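Local coordinates for hypothetical protein (Parabacteroides merdae, PDB 4OO3) that probably acts as an NAD(P)-dependent oxidoreductase, pairing a nucleotide-binding Rossmann domain with a C-terminal domain built on a large mixed sheet, at residues T157-E162 / V385-K390; S164-V169 / E364-E369; D225-E230 / V297-S302; S324-V329 / A353-D358. All coordinates share one frame; numbering follows the deposited sequence.

Interaction 1: residues T157-E162 / V385-K390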
loop_
_atom_site.group_PDB
_atom_site.type_symbol
_atom_site.label_atom_id
_atom_site.label_comp_id
_atom_site.label_asym_id
_atom_site.label_seq_id
_atom_site.Cartn_x
_atom_site.Cartn_y
_atom_site.Cartn_z
ATOM N N THR A 157 3.546 -10.655 7.663
ATOM C CA THR A 157 2.174 -10.193 7.804
ATOM C C THR A 157 1.193 -11.366 7.788
ATOM O O THR A 157 0.297 -11.434 8.633
ATOM C CB THR A 157 1.824 -9.155 6.719
ATOM O OG1 THR A 157 2.307 -7.875 7.135
ATOM C CG2 THR A 157 0.326 -9.057 6.484
HETATM N N MSE A 158 1.384 -12.297 6.853
HETATM C CA MSE A 158 0.489 -13.445 6.725
HETATM C C MSE A 158 0.576 -14.313 7.946
HETATM O O MSE A 158 -0.432 -14.870 8.380
HETATM C CB MSE A 158 0.795 -14.282 5.482
HETATM C CG MSE A 158 0.417 -13.507 4.228
HETATM SE SE MSE A 158 0.988 -14.484 2.619
HETATM C CE MSE A 158 -0.512 -15.748 2.566
ATOM N N LEU A 159 1.769 -14.438 8.521
ATOM C CA LEU A 159 1.936 -15.278 9.712
ATOM C C LEU A 159 1.357 -14.604 10.953
ATOM O O LEU A 159 0.833 -15.268 11.845
ATOM C CB LEU A 159 3.410 -15.653 9.916
ATOM C CG LEU A 159 3.949 -16.645 8.880
ATOM C CD1 LEU A 159 5.460 -16.777 8.952
ATOM C CD2 LEU A 159 3.294 -18.005 9.051
ATOM N N GLN A 160 1.444 -13.283 10.994
ATOM C CA GLN A 160 0.883 -12.504 12.085
ATOM C C GLN A 160 -0.634 -12.705 12.118
ATOM O O GLN A 160 -1.202 -13.040 13.157
ATOM C CB GLN A 160 1.229 -11.028 11.904
ATOM C CG GLN A 160 1.700 -10.342 13.168
ATOM C CD GLN A 160 1.880 -8.854 12.982
ATOM O OE1 GLN A 160 1.675 -8.322 11.895
ATOM N NE2 GLN A 160 2.259 -8.172 14.045
ATOM N N ARG A 161 -1.281 -12.518 10.970
ATOM C CA ARG A 161 -2.717 -12.784 10.820
ATOM C C ARG A 161 -3.080 -14.198 11.277
ATOM O O ARG A 161 -4.042 -14.377 12.027
ATOM C CB ARG A 161 -3.139 -12.577 9.358
ATOM C CG ARG A 161 -4.604 -12.862 9.023
ATOM C CD ARG A 161 -4.893 -12.363 7.615
ATOM N NE ARG A 161 -6.041 -12.999 6.964
ATOM C CZ ARG A 161 -7.167 -12.385 6.586
ATOM N NH1 ARG A 161 -7.366 -11.087 6.793
ATOM N NH2 ARG A 161 -8.120 -13.082 5.991
ATOM N N GLU A 162 -2.309 -15.188 10.827
ATOM C CA GLU A 162 -2.582 -16.590 11.159
ATOM C C GLU A 162 -2.479 -16.859 12.646
ATOM O O GLU A 162 -3.386 -17.448 13.232
ATOM C CB GLU A 162 -1.655 -17.546 10.400
ATOM C CG GLU A 162 -2.388 -18.399 9.372
ATOM C CD GLU A 162 -3.221 -19.498 10.004
ATOM O OE1 GLU A 162 -2.742 -20.152 10.956
ATOM O OE2 GLU A 162 -4.357 -19.717 9.542
ATOM N N VAL A 385 9.772 -16.661 14.930
ATOM C CA VAL A 385 9.190 -17.517 13.903
ATOM C C VAL A 385 10.174 -17.658 12.752
ATOM O O VAL A 385 10.335 -16.752 11.950
ATOM C CB VAL A 385 7.853 -16.963 13.373
ATOM C CG1 VAL A 385 7.257 -17.897 12.320
ATOM C CG2 VAL A 385 6.864 -16.764 14.515
ATOM N N GLU A 386 10.828 -18.810 12.684
ATOM C CA GLU A 386 11.784 -19.111 11.631
ATOM C C GLU A 386 11.040 -19.268 10.304
ATOM O O GLU A 386 10.170 -20.115 10.178
ATOM C CB GLU A 386 12.531 -20.401 11.987
ATOM C CG GLU A 386 13.811 -20.661 11.206
ATOM C CD GLU A 386 14.420 -22.027 11.514
ATOM O OE1 GLU A 386 13.929 -22.730 12.427
ATOM O OE2 GLU A 386 15.396 -22.407 10.836
ATOM N N ILE A 387 11.389 -18.444 9.324
ATOM C CA ILE A 387 10.735 -18.442 8.019
ATOM C C ILE A 387 11.750 -18.784 6.934
ATOM O O ILE A 387 12.734 -18.064 6.770
ATOM C CB ILE A 387 10.147 -17.054 7.711
ATOM C CG1 ILE A 387 9.110 -16.665 8.767
ATOM C CG2 ILE A 387 9.513 -17.028 6.323
ATOM C CD1 ILE A 387 8.879 -15.174 8.879
ATOM N N PRO A 388 11.521 -19.879 6.188
ATOM C CA PRO A 388 12.378 -20.223 5.048
ATOM C C PRO A 388 12.557 -19.087 4.033
ATOM O O PRO A 388 11.619 -18.329 3.768
ATOM C CB PRO A 388 11.635 -21.384 4.399
ATOM C CG PRO A 388 10.937 -22.048 5.532
ATOM C CD PRO A 388 10.556 -20.955 6.488
ATOM N N ALA A 389 13.759 -18.997 3.465
ATOM C CA ALA A 389 14.112 -17.947 2.513
ATOM C C ALA A 389 13.201 -17.910 1.293
ATOM O O ALA A 389 13.023 -16.850 0.704
ATOM C CB ALA A 389 15.558 -18.107 2.064
ATOM N N LYS A 390 12.641 -19.060 0.912
ATOM C CA LYS A 390 11.770 -19.148 -0.265
ATOM C C LYS A 390 10.525 -18.260 -0.168
ATOM O O LYS A 390 10.015 -17.810 -1.190
ATOM C CB LYS A 390 11.361 -20.601 -0.560
ATOM C CG LYS A 390 10.802 -21.369 0.634
ATOM C CD LYS A 390 9.691 -22.336 0.238
ATOM C CE LYS A 390 8.361 -21.608 0.049
ATOM N NZ LYS A 390 7.231 -22.512 -0.310
#
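L159 leaves helix 155-164 and meets V385 and I387, one from the end of strand 382-386 and one from the turn that follows it. L159 CB heads toward the other segment but still stands 5.1 Å from V385 CG1. At the next atom the chain forks: chi1 of -71° sets CG beside the backbone N and chi2 of 169° sends CD1 forward across the gap. That branch makes all the close approaches. It lies 3.7 Å from I387 CG1 and 3.8 Å from I387 CD1, leucine and isoleucine reaching toward each other tip to tip, and 4.0 Å from V385 CG1. The V385 methyl is on the branch anti to its backbone N. The second leucine branch, CD2, is left to pack against V366 of helix 352-369, while Y370 and L342 also touch the L159 side chain. The helix is laid over strand 382-386, next to the outermost strand 374-379 of the C-terminal domain's mixed sheet. Polar bonds that orient the helix, such as R161 to W229 and D234, lie on other sides of it; between the two segments only methyl and methylene groups meet, so the contact rests on close packing and the exclusion of water, without any directional bond.

Interaction 2: residues S164-V169 / E364-E369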
loop_
_atom_site.group_PDB
_atom_site.type_symbol
_atom_site.label_atom_id
_atom_site.label_comp_id
_atom_site.label_asym_id
_atom_site.label_seq_id
_atom_site.Cartn_x
_atom_site.Cartn_y
_atom_site.Cartn_z
ATOM N N SER A 164 -2.594 -14.753 15.148
ATOM C CA SER A 164 -3.551 -13.970 15.925
ATOM C C SER A 164 -4.926 -14.627 16.006
ATOM O O SER A 164 -5.686 -14.354 16.935
ATOM C CB SER A 164 -3.697 -12.568 15.339
ATOM O OG SER A 164 -4.439 -12.577 14.125
ATOM N N THR A 165 -5.242 -15.478 15.029
ATOM C CA THR A 165 -6.495 -16.238 15.016
ATOM C C THR A 165 -6.430 -17.563 15.789
ATOM O O THR A 165 -7.419 -18.292 15.825
ATOM C CB THR A 165 -6.938 -16.566 13.579
ATOM O OG1 THR A 165 -5.908 -17.312 12.926
ATOM C CG2 THR A 165 -7.221 -15.295 12.792
ATOM N N ILE A 166 -5.288 -17.872 16.403
ATOM C CA ILE A 166 -5.135 -19.101 17.193
ATOM C C ILE A 166 -5.145 -18.759 18.691
ATOM O O ILE A 166 -4.136 -18.309 19.232
ATOM C CB ILE A 166 -3.841 -19.860 16.825
ATOM C CG1 ILE A 166 -3.789 -20.112 15.315
ATOM C CG2 ILE A 166 -3.775 -21.184 17.571
ATOM C CD1 ILE A 166 -2.489 -20.712 14.820
ATOM N N PRO A 167 -6.291 -18.970 19.363
ATOM C CA PRO A 167 -6.443 -18.594 20.771
ATOM C C PRO A 167 -5.372 -19.162 21.711
ATOM O O PRO A 167 -4.966 -18.487 22.668
ATOM C CB PRO A 167 -7.811 -19.164 21.138
ATOM C CG PRO A 167 -8.562 -19.220 19.858
ATOM C CD PRO A 167 -7.547 -19.491 18.794
ATOM N N ALA A 168 -4.935 -20.392 21.440
ATOM C CA ALA A 168 -3.876 -21.021 22.222
ATOM C C ALA A 168 -2.579 -20.215 22.173
ATOM O O ALA A 168 -1.824 -20.177 23.145
ATOM C CB ALA A 168 -3.636 -22.438 21.728
ATOM N N VAL A 169 -2.331 -19.567 21.040
ATOM C CA VAL A 169 -1.127 -18.757 20.857
ATOM C C VAL A 169 -1.320 -17.308 21.326
ATOM O O VAL A 169 -0.561 -16.818 22.155
ATOM C CB VAL A 169 -0.696 -18.767 19.373
ATOM C CG1 VAL A 169 0.554 -17.932 19.166
ATOM C CG2 VAL A 169 -0.468 -20.195 18.902
ATOM N N GLU A 364 2.112 -27.044 14.692
ATOM C CA GLU A 364 1.795 -28.132 13.770
ATOM C C GLU A 364 0.796 -27.651 12.709
ATOM O O GLU A 364 1.008 -27.838 11.511
ATOM C CB GLU A 364 1.238 -29.334 14.534
ATOM C CG GLU A 364 2.266 -30.007 15.432
ATOM C CD GLU A 364 1.679 -31.104 16.303
ATOM O OE1 GLU A 364 0.470 -31.402 16.180
ATOM O OE2 GLU A 364 2.438 -31.669 17.118
ATOM N N LYS A 365 -0.278 -27.014 13.165
ATOM C CA LYS A 365 -1.287 -26.430 12.278
ATOM C C LYS A 365 -0.670 -25.368 11.345
ATOM O O LYS A 365 -0.962 -25.346 10.151
ATOM C CB LYS A 365 -2.462 -25.881 13.121
ATOM C CG LYS A 365 -3.110 -24.565 12.682
ATOM C CD LYS A 365 -3.992 -24.704 11.444
ATOM C CE LYS A 365 -5.073 -23.629 11.400
ATOM N NZ LYS A 365 -4.553 -22.264 11.699
ATOM N N VAL A 366 0.200 -24.520 11.892
ATOM C CA VAL A 366 0.840 -23.433 11.133
ATOM C C VAL A 366 1.825 -23.955 10.077
ATOM O O VAL A 366 1.922 -23.398 8.989
ATOM C CB VAL A 366 1.568 -22.448 12.083
ATOM C CG1 VAL A 366 2.314 -21.374 11.303
ATOM C CG2 VAL A 366 0.571 -21.808 13.042
ATOM N N SER A 367 2.552 -25.015 10.415
ATOM C CA SER A 367 3.484 -25.670 9.490
ATOM C C SER A 367 2.766 -26.283 8.299
ATOM O O SER A 367 3.311 -26.323 7.200
ATOM C CB SER A 367 4.266 -26.774 10.208
ATOM O OG SER A 367 4.966 -26.254 11.319
ATOM N N ALA A 368 1.555 -26.781 8.531
ATOM C CA ALA A 368 0.711 -27.278 7.448
ATOM C C ALA A 368 0.431 -26.157 6.451
ATOM O O ALA A 368 0.608 -26.336 5.249
ATOM C CB ALA A 368 -0.594 -27.843 7.998
ATOM N N GLU A 369 0.018 -25.001 6.964
ATOM C CA GLU A 369 -0.270 -23.831 6.132
ATOM C C GLU A 369 0.997 -23.337 5.426
ATOM O O GLU A 369 0.976 -23.062 4.233
ATOM C CB GLU A 369 -0.831 -22.675 6.972
ATOM C CG GLU A 369 -2.048 -22.979 7.836
ATOM C CD GLU A 369 -3.317 -23.143 7.030
ATOM O OE1 GLU A 369 -3.660 -22.212 6.267
ATOM O OE2 GLU A 369 -3.968 -24.199 7.178
#
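I166, in the loop between helices 155-164 and 167-170, faces V366 on helix 352-369 with 9.5 Å between their CA atoms, a gap that side chains must span. I166 does so in an extended shape: CG1 sits beside the backbone N (chi1 -54°) and chi2 is near 173°, which carries CD1 well out from the loop. That methyl touches V366 CG2 at 3.7 Å, and the two side chains cross obliquely. K365 arrives from the preceding position on the helix. Its chain is bent at chi2 (74°) and again at chi4, folding the ammonium group back until NZ is 4.1 Å from I166 CD1, an approach of charge to methyl with no bond in it. The polar partner of NZ is E162 OE1, to which it makes a salt bridge, so the isoleucine methyl lies beside an ion pair. Behind I166 the chain turns back at once, V169 N bonding to I166 O at 2.8 Å. This is loop-on-helix packing within the C-terminal domain: the loop rests on one side of helix 352-369, with S362 also touching I166, while E162 ties the end of helix 155-164 to the same surface.

Interaction 3: residues D225-E230 / V297-S302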
loop_
_atom_site.group_PDB
_atom_site.type_symbol
_atom_site.label_atom_id
_atom_site.label_comp_id
_atom_site.label_asym_id
_atom_site.label_seq_id
_atom_site.Cartn_x
_atom_site.Cartn_y
_atom_site.Cartn_z
ATOM N N ASP A 225 -4.752 -0.517 6.529
ATOM C CA ASP A 225 -5.252 -1.737 5.906
ATOM C C ASP A 225 -4.762 -2.969 6.642
ATOM O O ASP A 225 -5.520 -3.907 6.833
ATOM C CB ASP A 225 -4.815 -1.836 4.443
ATOM C CG ASP A 225 -5.398 -3.066 3.743
ATOM O OD1 ASP A 225 -6.632 -3.117 3.580
ATOM O OD2 ASP A 225 -4.626 -3.981 3.363
ATOM N N LEU A 226 -3.498 -2.971 7.056
ATOM C CA LEU A 226 -2.971 -4.114 7.792
ATOM C C LEU A 226 -3.680 -4.313 9.129
ATOM O O LEU A 226 -3.987 -5.453 9.474
ATOM C CB LEU A 226 -1.459 -4.018 8.010
ATOM C CG LEU A 226 -0.567 -4.357 6.825
ATOM C CD1 LEU A 226 0.873 -4.448 7.299
ATOM C CD2 LEU A 226 -0.984 -5.648 6.137
ATOM N N VAL A 227 -3.949 -3.238 9.882
ATOM C CA VAL A 227 -4.600 -3.437 11.190
ATOM C C VAL A 227 -5.998 -4.050 11.004
ATOM O O VAL A 227 -6.364 -4.946 11.747
ATOM C CB VAL A 227 -4.534 -2.237 12.207
ATOM C CG1 VAL A 227 -3.676 -1.082 11.726
ATOM C CG2 VAL A 227 -5.908 -1.784 12.689
ATOM N N GLN A 228 -6.736 -3.609 9.989
ATOM C CA GLN A 228 -8.016 -4.235 9.616
ATOM C C GLN A 228 -7.840 -5.701 9.207
ATOM O O GLN A 228 -8.533 -6.588 9.695
ATOM C CB GLN A 228 -8.666 -3.477 8.449
ATOM C CG GLN A 228 -9.063 -2.042 8.770
ATOM C CD GLN A 228 -9.699 -1.310 7.593
ATOM O OE1 GLN A 228 -9.684 -1.782 6.440
ATOM N NE2 GLN A 228 -10.258 -0.142 7.879
ATOM N N TRP A 229 -6.899 -5.935 8.301
ATOM C CA TRP A 229 -6.738 -7.235 7.665
ATOM C C TRP A 229 -6.122 -8.295 8.597
ATOM O O TRP A 229 -6.547 -9.456 8.603
ATOM C CB TRP A 229 -5.900 -7.056 6.397
ATOM C CG TRP A 229 -5.893 -8.221 5.499
ATOM C CD1 TRP A 229 -6.863 -8.583 4.603
ATOM C CD2 TRP A 229 -4.861 -9.190 5.389
ATOM N NE1 TRP A 229 -6.491 -9.726 3.943
ATOM C CE2 TRP A 229 -5.267 -10.123 4.412
ATOM C CE3 TRP A 229 -3.631 -9.367 6.026
ATOM C CZ2 TRP A 229 -4.484 -11.213 4.061
ATOM C CZ3 TRP A 229 -2.858 -10.451 5.675
ATOM C CH2 TRP A 229 -3.286 -11.359 4.700
ATOM N N GLU A 230 -5.131 -7.899 9.387
ATOM C CA GLU A 230 -4.509 -8.818 10.342
ATOM C C GLU A 230 -5.356 -9.040 11.596
ATOM O O GLU A 230 -5.507 -10.167 12.055
ATOM C CB GLU A 230 -3.144 -8.300 10.774
ATOM C CG GLU A 230 -2.093 -8.290 9.681
ATOM C CD GLU A 230 -0.886 -7.454 10.057
ATOM O OE1 GLU A 230 -0.979 -6.648 11.000
ATOM O OE2 GLU A 230 0.161 -7.587 9.406
ATOM N N VAL A 297 -10.820 -1.131 19.763
ATOM C CA VAL A 297 -9.389 -1.419 19.880
ATOM C C VAL A 297 -8.583 -0.198 19.461
ATOM O O VAL A 297 -8.744 0.289 18.349
ATOM C CB VAL A 297 -8.980 -2.612 18.986
ATOM C CG1 VAL A 297 -7.492 -2.908 19.127
ATOM C CG2 VAL A 297 -9.806 -3.839 19.330
ATOM N N THR A 298 -7.717 0.291 20.345
ATOM C CA THR A 298 -6.870 1.430 20.022
ATOM C C THR A 298 -5.679 0.983 19.166
ATOM O O THR A 298 -4.883 0.137 19.580
ATOM C CB THR A 298 -6.352 2.141 21.286
ATOM O OG1 THR A 298 -7.459 2.611 22.068
ATOM C CG2 THR A 298 -5.477 3.322 20.912
ATOM N N ALA A 299 -5.583 1.552 17.967
ATOM C CA ALA A 299 -4.481 1.294 17.062
ATOM C C ALA A 299 -3.669 2.569 16.880
ATOM O O ALA A 299 -4.199 3.671 17.003
ATOM C CB ALA A 299 -5.006 0.801 15.724
ATOM N N LYS A 300 -2.380 2.412 16.599
ATOM C CA LYS A 300 -1.501 3.544 16.321
ATOM C C LYS A 300 -0.685 3.228 15.077
ATOM O O LYS A 300 -0.008 2.206 15.025
ATOM C CB LYS A 300 -0.571 3.797 17.509
ATOM C CG LYS A 300 0.671 4.646 17.215
ATOM C CD LYS A 300 0.663 5.981 17.943
ATOM C CE LYS A 300 1.994 6.712 17.832
ATOM N NZ LYS A 300 3.110 5.958 18.468
ATOM N N VAL A 301 -0.745 4.101 14.076
ATOM C CA VAL A 301 0.104 3.940 12.903
ATOM C C VAL A 301 0.937 5.186 12.675
ATOM O O VAL A 301 0.491 6.300 12.951
ATOM C CB VAL A 301 -0.694 3.600 11.629
ATOM C CG1 VAL A 301 -1.521 2.344 11.847
ATOM C CG2 VAL A 301 -1.574 4.762 11.202
ATOM N N SER A 302 2.144 4.987 12.154
ATOM C CA SER A 302 3.093 6.070 11.994
ATOM C C SER A 302 4.008 5.852 10.782
ATOM O O SER A 302 4.427 4.725 10.493
ATOM C CB SER A 302 3.923 6.190 13.273
ATOM O OG SER A 302 4.966 7.124 13.114
#
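A299 and V301, two residues apart on strand 297-306, receive V227 from helix 220-231. This is an alpha/beta packing contact in the C-terminal domain, a helix lying on one face of the large mixed sheet. Strand 297-306 runs between strands 282-294 and 183-190. Its first residue, V297, stays clear of the helical segment and packs instead on F232, in the loop after the helix, and on I183. T298 turns to K293 and P181, leaving A299 as the first to touch: its CB points at the helix and comes 4.1 Å from V227 CG2, and here the CA atoms come nearest, with 7.5 Å between those of V227 and A299. K300 follows with its side chain directed away, as strand alternation demands, and its backbone bonds to I183 and K185 in the neighbouring strand. V301 points back toward the helix, and the chain then passes to S302, which packs on D289 and E186. So V227 is shared between two strand residues, one per branch, while Y292 and I183 from the flanking strands touch it too. Its chi1 of -6° is an eclipsed value, so the exact placing of the branches deserves some caution. As modelled, V227 CG1 stops 4.0 Å from V301 CG1, which stands beside its own backbone N (chi1 -57°).

Interaction 4: residues S324-V329 / A353-D358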
loop_
_atom_site.group_PDB
_atom_site.type_symbol
_atom_site.label_atom_id
_atom_site.label_comp_id
_atom_site.label_asym_id
_atom_site.label_seq_id
_atom_site.Cartn_x
_atom_site.Cartn_y
_atom_site.Cartn_z
ATOM N N SER A 324 -4.287 -11.281 24.727
ATOM C CA SER A 324 -4.366 -11.590 26.161
ATOM C C SER A 324 -3.313 -12.614 26.617
ATOM O O SER A 324 -2.932 -12.631 27.789
ATOM C CB SER A 324 -5.777 -12.056 26.543
ATOM O OG SER A 324 -6.115 -13.265 25.889
ATOM N N LYS A 325 -2.838 -13.452 25.695
ATOM C CA LYS A 325 -1.769 -14.412 26.003
ATOM C C LYS A 325 -0.392 -13.958 25.541
ATOM O O LYS A 325 0.609 -14.251 26.195
ATOM C CB LYS A 325 -2.064 -15.770 25.375
ATOM C CG LYS A 325 -3.244 -16.501 25.986
ATOM C CD LYS A 325 -3.283 -17.937 25.486
ATOM C CE LYS A 325 -4.626 -18.592 25.745
ATOM N NZ LYS A 325 -4.864 -18.783 27.198
ATOM N N ALA A 326 -0.330 -13.256 24.413
ATOM C CA ALA A 326 0.959 -12.927 23.817
ATOM C C ALA A 326 0.917 -11.718 22.903
ATOM O O ALA A 326 -0.111 -11.430 22.288
ATOM C CB ALA A 326 1.488 -14.130 23.047
ATOM N N ASP A 327 2.057 -11.029 22.832
ATOM C CA ASP A 327 2.321 -9.999 21.833
ATOM C C ASP A 327 2.975 -10.635 20.607
ATOM O O ASP A 327 3.939 -11.395 20.733
ATOM C CB ASP A 327 3.272 -8.929 22.384
ATOM C CG ASP A 327 2.691 -8.165 23.562
ATOM O OD1 ASP A 327 1.456 -8.140 23.720
ATOM O OD2 ASP A 327 3.482 -7.585 24.339
ATOM N N LEU A 328 2.446 -10.321 19.427
ATOM C CA LEU A 328 3.091 -10.678 18.161
ATOM C C LEU A 328 3.848 -9.454 17.656
ATOM O O LEU A 328 3.260 -8.391 17.475
ATOM C CB LEU A 328 2.059 -11.117 17.128
ATOM C CG LEU A 328 1.162 -12.271 17.553
ATOM C CD1 LEU A 328 0.092 -12.504 16.497
ATOM C CD2 LEU A 328 1.982 -13.527 17.795
ATOM N N VAL A 329 5.143 -9.615 17.417
ATOM C CA VAL A 329 6.043 -8.480 17.217
ATOM C C VAL A 329 6.841 -8.651 15.934
ATOM O O VAL A 329 7.446 -9.699 15.713
ATOM C CB VAL A 329 7.025 -8.345 18.411
ATOM C CG1 VAL A 329 8.073 -7.257 18.158
ATOM C CG2 VAL A 329 6.258 -8.064 19.694
ATOM N N ALA A 353 5.509 -22.823 31.038
ATOM C CA ALA A 353 5.685 -24.237 30.707
ATOM C C ALA A 353 4.505 -24.760 29.881
ATOM O O ALA A 353 4.691 -25.380 28.831
ATOM C CB ALA A 353 5.847 -25.058 31.979
ATOM N N ALA A 354 3.294 -24.495 30.366
ATOM C CA ALA A 354 2.068 -24.928 29.699
ATOM C C ALA A 354 1.822 -24.161 28.393
ATOM O O ALA A 354 1.261 -24.706 27.435
ATOM C CB ALA A 354 0.882 -24.765 30.640
ATOM N N TYR A 355 2.227 -22.895 28.361
ATOM C CA TYR A 355 2.105 -22.091 27.149
ATOM C C TYR A 355 2.969 -22.678 26.026
ATOM O O TYR A 355 2.532 -22.758 24.886
ATOM C CB TYR A 355 2.477 -20.623 27.416
ATOM C CG TYR A 355 2.324 -19.745 26.194
ATOM C CD1 TYR A 355 1.068 -19.505 25.647
ATOM C CD2 TYR A 355 3.430 -19.176 25.575
ATOM C CE1 TYR A 355 0.917 -18.721 24.522
ATOM C CE2 TYR A 355 3.290 -18.389 24.448
ATOM C CZ TYR A 355 2.030 -18.167 23.923
ATOM O OH TYR A 355 1.876 -17.392 22.803
ATOM N N GLU A 356 4.181 -23.111 26.362
ATOM C CA GLU A 356 5.105 -23.659 25.368
ATOM C C GLU A 356 4.575 -24.936 24.701
ATOM O O GLU A 356 4.896 -25.213 23.539
ATOM C CB GLU A 356 6.477 -23.916 26.001
ATOM C CG GLU A 356 7.545 -24.336 24.999
ATOM C CD GLU A 356 8.962 -24.076 25.479
ATOM O OE1 GLU A 356 9.143 -23.433 26.536
ATOM O OE2 GLU A 356 9.903 -24.511 24.785
ATOM N N LYS A 357 3.765 -25.698 25.433
ATOM C CA LYS A 357 3.148 -26.913 24.895
ATOM C C LYS A 357 1.974 -26.592 23.964
ATOM O O LYS A 357 1.780 -27.264 22.951
ATOM C CB LYS A 357 2.690 -27.837 26.025
ATOM C CG LYS A 357 3.817 -28.255 26.960
ATOM C CD LYS A 357 3.572 -29.614 27.601
ATOM C CE LYS A 357 2.261 -29.660 28.375
ATOM N NZ LYS A 357 2.084 -30.951 29.096
ATOM N N ASP A 358 1.191 -25.571 24.313
ATOM C CA ASP A 358 0.128 -25.074 23.428
ATOM C C ASP A 358 0.753 -24.519 22.155
ATOM O O ASP A 358 0.225 -24.698 21.056
ATOM C CB ASP A 358 -0.692 -23.969 24.111
ATOM C CG ASP A 358 -1.478 -24.472 25.313
ATOM O OD1 ASP A 358 -2.133 -25.530 25.211
ATOM O OD2 ASP A 358 -1.442 -23.799 26.364
#
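Y355 reaches out from helix 352-369 to K325, just before strand 326-332, and to A326, the first residue of that strand. The tyrosine has CG anti to its backbone N (chi1 -178°), a setting that swings the ring out from the helix, and chi2 of 66° turns it so that it meets both partners obliquely. The first of them is K325, whose CB lies 4.3 Å from Y355 CE1. Beyond CB the lysine departs: chi2 and chi3 are extended, a bend comes at chi4, and the end of the chain leads away from the ring. Its NZ is left 6.1 Å from D358 OD2, too far for a salt bridge although the charges are opposite. These residues sit where helix 352-369 packs over the mixed sheet of the C-terminal domain, and the ring also rests on V344 and A346 of the neighbouring strand 341-346. A326 is the second partner, and being alanine it offers only a methyl. That CB approaches Y355 CZ to 4.2 Å and Y355 OH to 3.3 Å. The phenol is no loose end: OH hydrogen-bonds V169 O, in helix 167-170, which gives this buried polar atom a partner and should restrict swings of the ring.

Overall arrangement
All four contacts belong to the C-terminal domain, and three of them reach its mixed sheet. Interactions 1 and 2 are closest, their centres about 11 Å apart, since helices 155-164 and 167-170 follow each other in the chain. Interactions 2 and 4 have centres about 12 Å apart, and both use helix 352-369. Interaction 3 sits further along the sheet, its centre about 18 Å from that of interaction 1 and about 21 Å from that of interaction 4, with about 8 Å between nearest atoms of that last pair. It is tied to interaction 1 by hydrogen bonds between helices: R161 NH1 to W229 O at 2.6 Å and T157 OG1 to E230 OE2 at 3.1 Å.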